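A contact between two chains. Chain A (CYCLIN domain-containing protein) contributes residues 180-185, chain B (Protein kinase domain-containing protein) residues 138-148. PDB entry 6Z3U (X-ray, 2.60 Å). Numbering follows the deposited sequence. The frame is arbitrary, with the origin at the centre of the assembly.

Chain A 180-185: RFALDV
Chain B, residues 138-148: AVRELKYLREL

Chain B supplies a helix, residues 138-148, which begins earlier in the chain. Chain A lays an irregular segment, 180-185, along one face of it. Most i to i-4 backbone bonds of the helix are present, among them Lys B143 N to Val B139 O at 3.1 Å and Glu B147 N to Lys B143 O at 3.2 Å. In chain A, Arg A180 and Phe A181 have positive phi (62/35 and 63/18). Ala A182 (-95/103), Leu A183 (-100/-11) and Asp A184 (-92/102) follow, and Val A185 is extended (-109/138).

Two pairs set the register: Phe A181 CA to Leu B142 CA at 7.1 Å, and Leu A183 CA to Lys B143 CA at 5.1 Å. Of these, the pair at Leu A183 is the closer. Both stretches advance in the same general sense, so Phe A181 meets Leu B142 while Asp A184 reaches Glu B147. The contact buries 391 Å². No hydrogen bond crosses it; packing holds the stretches together.

Leu A183 is the main bump. Its CA-CB bond points toward the helix, with chi1 -84° (m) and chi2 46° (p). Leu A183 CD2 enters a hollow, 3.5 Å from Val B139 O, 3.7 Å from Val B139 CG1 and 4.1 Å from Leu B142 CB. The methyl CG1 of Val B139, chi1 172° (t), lines one side. Leu A183 CB rests 3.8 Å from Lys B143 CB. A branched apolar side chain suits this hollow, and Leu A183 has the largest covered area, 89 Å².

Leu B142 returns the fit. It points toward chain A, with chi1 off-well at -148° and chi2 50° (p). Leu B142 CD2 lies near the ring plane, 3.9 Å from Phe A181 CD1. Phe A181 leaves CA sideways, chi1 -53° (m), chi2 -85°, so its flat ring offers an apolar edge. Ala A182 turns its small methyl away.

Asp A184 points toward the helix, chi1 58° (p), chi2 -43°. Its short side chain lays Asp A184 CB 4.3 Å from Lys B143 CG and 3.6 Å from Glu B147 OE2. Asp A184 OD1 is 4.4 Å from Arg B146 CG and hydrogen-bonded elsewhere in the structure. Arg B146 points toward chain A: chi1 173° (t), chi2 60° (p), chi3 -176° (t), chi4 82°.

Lys B143 leaves sideways, all four chi angles t. Its straight aliphatic chain gives Leu A183 and Asp A184 an apolar surface, while NZ is satisfied elsewhere. Glu B147 starts sideways, chi1 -130° (off), chi2 168° (t), chi3 123°, but its end comes nearer. Arg A180 and Val A185 make no contact.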

ATOM      1  N   ARG A 180       6.546  -4.764 -12.215  1.00 34.16           N
ATOM      2  CA  ARG A 180       5.218  -5.154 -12.682  1.00 38.43           C
ATOM      3  C   ARG A 180       4.120  -4.440 -11.897  1.00 38.75           C
ATOM      4  O   ARG A 180       3.049  -4.995 -11.642  1.00 45.92           O
ATOM      5  CB  ARG A 180       5.042  -6.672 -12.606  1.00 38.56           C
ATOM      6  CG  ARG A 180       5.945  -7.440 -13.562  1.00 39.24           C
ATOM      7  CD  ARG A 180       5.471  -8.870 -13.740  1.00 46.01           C
ATOM      8  NE  ARG A 180       4.186  -8.927 -14.432  1.00 39.93           N
ATOM      9  CZ  ARG A 180       3.464 -10.032 -14.583  1.00 46.75           C
ATOM     10  NH1 ARG A 180       2.306  -9.985 -15.227  1.00 58.21           N
ATOM     11  NH2 ARG A 180       3.894 -11.183 -14.085  1.00 64.22           N
ATOM     12  N   PHE A 181       4.379  -3.190 -11.522  1.00 32.28           N
ATOM     13  CA  PHE A 181       3.381  -2.327 -10.899  1.00 31.08           C
ATOM     14  C   PHE A 181       2.898  -2.863  -9.555  1.00 31.00           C
ATOM     15  O   PHE A 181       1.837  -2.460  -9.069  1.00 30.86           O
ATOM     16  CB  PHE A 181       2.185  -2.121 -11.836  1.00 34.39           C
ATOM     17  CG  PHE A 181       2.567  -1.648 -13.210  1.00 33.26           C
ATOM     18  CD1 PHE A 181       2.757  -0.301 -13.463  1.00 33.35           C
ATOM     19  CD2 PHE A 181       2.740  -2.552 -14.244  1.00 35.39           C
ATOM     20  CE1 PHE A 181       3.109   0.138 -14.724  1.00 36.07           C
ATOM     21  CE2 PHE A 181       3.093  -2.118 -15.509  1.00 40.21           C
ATOM     22  CZ  PHE A 181       3.277  -0.772 -15.749  1.00 41.50           C
ATOM     23  N   ALA A 182       3.650  -3.773  -8.944  1.00 36.62           N
ATOM     24  CA  ALA A 182       3.311  -4.330  -7.636  1.00 38.71           C
ATOM     25  C   ALA A 182       4.065  -3.529  -6.579  1.00 39.10           C
ATOM     26  O   ALA A 182       5.267  -3.721  -6.380  1.00 43.89           O
ATOM     27  CB  ALA A 182       3.655  -5.814  -7.571  1.00 46.72           C
ATOM     28  N   LEU A 183       3.353  -2.627  -5.903  1.00 38.11           N
ATOM     29  CA  LEU A 183       3.959  -1.726  -4.930  1.00 36.97           C
ATOM     30  C   LEU A 183       3.767  -2.171  -3.485  1.00 43.18           C
ATOM     31  O   LEU A 183       4.416  -1.612  -2.594  1.00 35.42           O
ATOM     32  CB  LEU A 183       3.389  -0.313  -5.100  1.00 29.04           C
ATOM     33  CG  LEU A 183       4.053   0.559  -6.168  1.00 30.52           C
ATOM     34  CD1 LEU A 183       4.256  -0.206  -7.461  1.00 29.26           C
ATOM     35  CD2 LEU A 183       3.223   1.806  -6.415  1.00 35.26           C
ATOM     36  N   ASP A 184       2.904  -3.154  -3.232  1.00 49.99           N
ATOM     37  CA  ASP A 184       2.626  -3.624  -1.874  1.00 44.70           C
ATOM     38  C   ASP A 184       3.572  -4.776  -1.556  1.00 56.60           C
ATOM     39  O   ASP A 184       3.362  -5.909  -1.996  1.00 55.93           O
ATOM     40  CB  ASP A 184       1.164  -4.038  -1.729  1.00 43.27           C
ATOM     41  CG  ASP A 184       0.759  -5.136  -2.701  1.00 50.97           C
ATOM     42  OD1 ASP A 184       1.151  -5.069  -3.886  1.00 60.30           O
ATOM     43  OD2 ASP A 184       0.039  -6.065  -2.278  1.00 49.46           O
ATOM     44  N   VAL A 185       4.622  -4.483  -0.789  1.00 63.03           N
ATOM     45  CA  VAL A 185       5.608  -5.472  -0.376  1.00 49.93           C
ATOM     46  C   VAL A 185       5.431  -5.734   1.113  1.00 47.94           C
ATOM     47  O   VAL A 185       5.246  -4.799   1.900  1.00 43.98           O
ATOM     48  CB  VAL A 185       7.047  -5.010  -0.672  1.00 44.77           C
ATOM     49  CG1 VAL A 185       8.018  -6.163  -0.474  1.00 54.48           C
ATOM     50  CG2 VAL A 185       7.151  -4.440  -2.078  1.00 50.95           C
TER
ATOM     51  N   ALA B 138      -0.843   8.910  -7.898  1.00 39.19           N
ATOM     52  CA  ALA B 138      -0.675   7.769  -8.791  1.00 29.43           C
ATOM     53  C   ALA B 138      -0.084   6.577  -8.050  1.00 31.76           C
ATOM     54  O   ALA B 138      -0.571   5.449  -8.180  1.00 35.78           O
ATOM     55  CB  ALA B 138       0.211   8.158  -9.975  1.00 37.97           C
ATOM     56  N   VAL B 139       0.966   6.811  -7.259  1.00 31.66           N
ATOM     57  CA  VAL B 139       1.594   5.723  -6.514  1.00 28.77           C
ATOM     58  C   VAL B 139       0.607   5.107  -5.532  1.00 31.93           C
ATOM     59  O   VAL B 139       0.533   3.880  -5.390  1.00 28.31           O
ATOM     60  CB  VAL B 139       2.855   6.238  -5.797  1.00 29.26           C
ATOM     61  CG1 VAL B 139       3.400   5.180  -4.865  1.00 31.09           C
ATOM     62  CG2 VAL B 139       3.904   6.650  -6.808  1.00 33.58           C
ATOM     63  N   ARG B 140      -0.163   5.945  -4.834  1.00 32.02           N
ATOM     64  CA  ARG B 140      -1.088   5.441  -3.825  1.00 26.22           C
ATOM     65  C   ARG B 140      -2.190   4.602  -4.459  1.00 33.89           C
ATOM     66  O   ARG B 140      -2.506   3.507  -3.976  1.00 38.03           O
ATOM     67  CB  ARG B 140      -1.682   6.606  -3.032  1.00 26.22           C
ATOM     68  CG  ARG B 140      -0.714   7.233  -2.040  1.00 27.18           C
ATOM     69  CD  ARG B 140      -1.170   8.605  -1.574  1.00 26.18           C
ATOM     70  NE  ARG B 140      -0.307   9.121  -0.515  1.00 26.49           N
ATOM     71  CZ  ARG B 140      -0.130  10.412  -0.246  1.00 28.89           C
ATOM     72  NH1 ARG B 140      -0.743  11.340  -0.969  1.00 27.23           N
ATOM     73  NH2 ARG B 140       0.674  10.774   0.745  1.00 37.64           N
ATOM     74  N   GLU B 141      -2.797   5.103  -5.537  1.00 28.52           N
ATOM     75  CA  GLU B 141      -3.846   4.342  -6.205  1.00 25.91           C
ATOM     76  C   GLU B 141      -3.319   2.991  -6.673  1.00 26.21           C
ATOM     77  O   GLU B 141      -3.965   1.956  -6.483  1.00 30.69           O
ATOM     78  CB  GLU B 141      -4.407   5.141  -7.384  1.00 38.43           C
ATOM     79  CG  GLU B 141      -5.257   6.342  -6.984  1.00 40.85           C
ATOM     80  CD  GLU B 141      -6.593   6.385  -7.703  1.00 32.08           C
ATOM     81  OE1 GLU B 141      -6.614   6.748  -8.899  1.00 41.78           O
ATOM     82  OE2 GLU B 141      -7.623   6.065  -7.070  1.00 28.30           O
ATOM     83  N   LEU B 142      -2.134   2.985  -7.282  1.00 27.83           N
ATOM     84  CA  LEU B 142      -1.573   1.740  -7.797  1.00 33.45           C
ATOM     85  C   LEU B 142      -1.361   0.726  -6.680  1.00 33.17           C
ATOM     86  O   LEU B 142      -1.581  -0.476  -6.871  1.00 35.04           O
ATOM     87  CB  LEU B 142      -0.257   2.034  -8.516  1.00 33.40           C
ATOM     88  CG  LEU B 142       0.121   1.148  -9.702  1.00 29.05           C
ATOM     89  CD1 LEU B 142      -1.032   1.029 -10.680  1.00 34.14           C
ATOM     90  CD2 LEU B 142       1.352   1.710 -10.399  1.00 30.03           C
ATOM     91  N   LYS B 143      -0.932   1.192  -5.508  1.00 34.42           N
ATOM     92  CA  LYS B 143      -0.644   0.292  -4.399  1.00 36.31           C
ATOM     93  C   LYS B 143      -1.920  -0.212  -3.735  1.00 34.51           C
ATOM     94  O   LYS B 143      -2.117  -1.424  -3.594  1.00 38.95           O
ATOM     95  CB  LYS B 143       0.241   1.008  -3.375  1.00 36.43           C
ATOM     96  CG  LYS B 143       0.535   0.210  -2.110  1.00 39.98           C
ATOM     97  CD  LYS B 143       1.303   1.053  -1.093  1.00 39.05           C
ATOM     98  CE  LYS B 143       1.602   0.268   0.177  1.00 47.75           C
ATOM     99  NZ  LYS B 143       2.224   1.120   1.230  1.00 53.08           N
ATOM    100  N   TYR B 144      -2.802   0.700  -3.328  1.00 30.21           N
ATOM    101  CA  TYR B 144      -3.897   0.326  -2.441  1.00 28.99           C
ATOM    102  C   TYR B 144      -5.089  -0.256  -3.188  1.00 28.41           C
ATOM    103  O   TYR B 144      -5.799  -1.105  -2.637  1.00 30.38           O
ATOM    104  CB  TYR B 144      -4.319   1.536  -1.610  1.00 26.93           C
ATOM    105  CG  TYR B 144      -3.235   1.997  -0.662  1.00 28.35           C
ATOM    106  CD1 TYR B 144      -2.623   1.103   0.208  1.00 33.62           C
ATOM    107  CD2 TYR B 144      -2.809   3.317  -0.648  1.00 32.70           C
ATOM    108  CE1 TYR B 144      -1.626   1.511   1.072  1.00 31.97           C
ATOM    109  CE2 TYR B 144      -1.811   3.736   0.214  1.00 33.17           C
ATOM    110  CZ  TYR B 144      -1.224   2.828   1.072  1.00 30.74           C
ATOM    111  OH  TYR B 144      -0.232   3.238   1.932  1.00 39.24           O
ATOM    112  N   LEU B 145      -5.331   0.170  -4.428  1.00 36.35           N
ATOM    113  CA  LEU B 145      -6.406  -0.443  -5.203  1.00 29.75           C
ATOM    114  C   LEU B 145      -6.126  -1.923  -5.442  1.00 32.22           C
ATOM    115  O   LEU B 145      -7.048  -2.746  -5.450  1.00 42.36           O
ATOM    116  CB  LEU B 145      -6.592   0.296  -6.527  1.00 35.52           C
ATOM    117  CG  LEU B 145      -7.230   1.685  -6.434  1.00 32.94           C
ATOM    118  CD1 LEU B 145      -7.275   2.342  -7.804  1.00 34.39           C
ATOM    119  CD2 LEU B 145      -8.628   1.607  -5.842  1.00 36.39           C
ATOM    120  N   ARG B 146      -4.856  -2.280  -5.640  1.00 33.41           N
ATOM    121  CA  ARG B 146      -4.500  -3.690  -5.758  1.00 35.03           C
ATOM    122  C   ARG B 146      -4.627  -4.396  -4.413  1.00 43.20           C
ATOM    123  O   ARG B 146      -5.046  -5.558  -4.349  1.00 43.89           O
ATOM    124  CB  ARG B 146      -3.077  -3.823  -6.300  1.00 30.98           C
ATOM    125  CG  ARG B 146      -2.537  -5.246  -6.311  1.00 30.39           C
ATOM    126  CD  ARG B 146      -3.397  -6.161  -7.165  1.00 46.33           C
ATOM    127  NE  ARG B 146      -2.950  -7.548  -7.109  1.00 45.66           N
ATOM    128  CZ  ARG B 146      -3.261  -8.396  -6.135  1.00 45.44           C
ATOM    129  NH1 ARG B 146      -4.016  -8.000  -5.117  1.00 48.67           N
ATOM    130  NH2 ARG B 146      -2.810  -9.641  -6.173  1.00 51.17           N
ATOM    131  N   GLU B 147      -4.282  -3.701  -3.327  1.00 38.53           N
ATOM    132  CA  GLU B 147      -4.333  -4.311  -2.003  1.00 36.26           C
ATOM    133  C   GLU B 147      -5.767  -4.625  -1.595  1.00 36.45           C
ATOM    134  O   GLU B 147      -6.040  -5.691  -1.031  1.00 35.46           O
ATOM    135  CB  GLU B 147      -3.680  -3.374  -0.985  1.00 38.16           C
ATOM    136  CG  GLU B 147      -2.638  -4.025  -0.088  1.00 36.49           C
ATOM    137  CD  GLU B 147      -1.829  -3.000   0.693  1.00 39.47           C
ATOM    138  OE1 GLU B 147      -1.809  -3.073   1.941  1.00 44.86           O
ATOM    139  OE2 GLU B 147      -1.229  -2.106   0.059  1.00 37.43           O
ATOM    140  N   LEU B 148      -6.695  -3.716  -1.880  1.00 42.82           N
ATOM    141  CA  LEU B 148      -8.088  -3.847  -1.478  1.00 34.87           C
ATOM    142  C   LEU B 148      -8.932  -4.610  -2.487  1.00 34.25           C
ATOM    143  O   LEU B 148     -10.121  -4.838  -2.233  1.00 36.53           O
ATOM    144  CB  LEU B 148      -8.692  -2.459  -1.252  1.00 28.37           C
ATOM    145  CG  LEU B 148      -8.162  -1.724  -0.024  1.00 26.79           C
ATOM    146  CD1 LEU B 148      -8.611  -0.278  -0.048  1.00 26.79           C
ATOM    147  CD2 LEU B 148      -8.634  -2.414   1.249  1.00 29.36           C
TER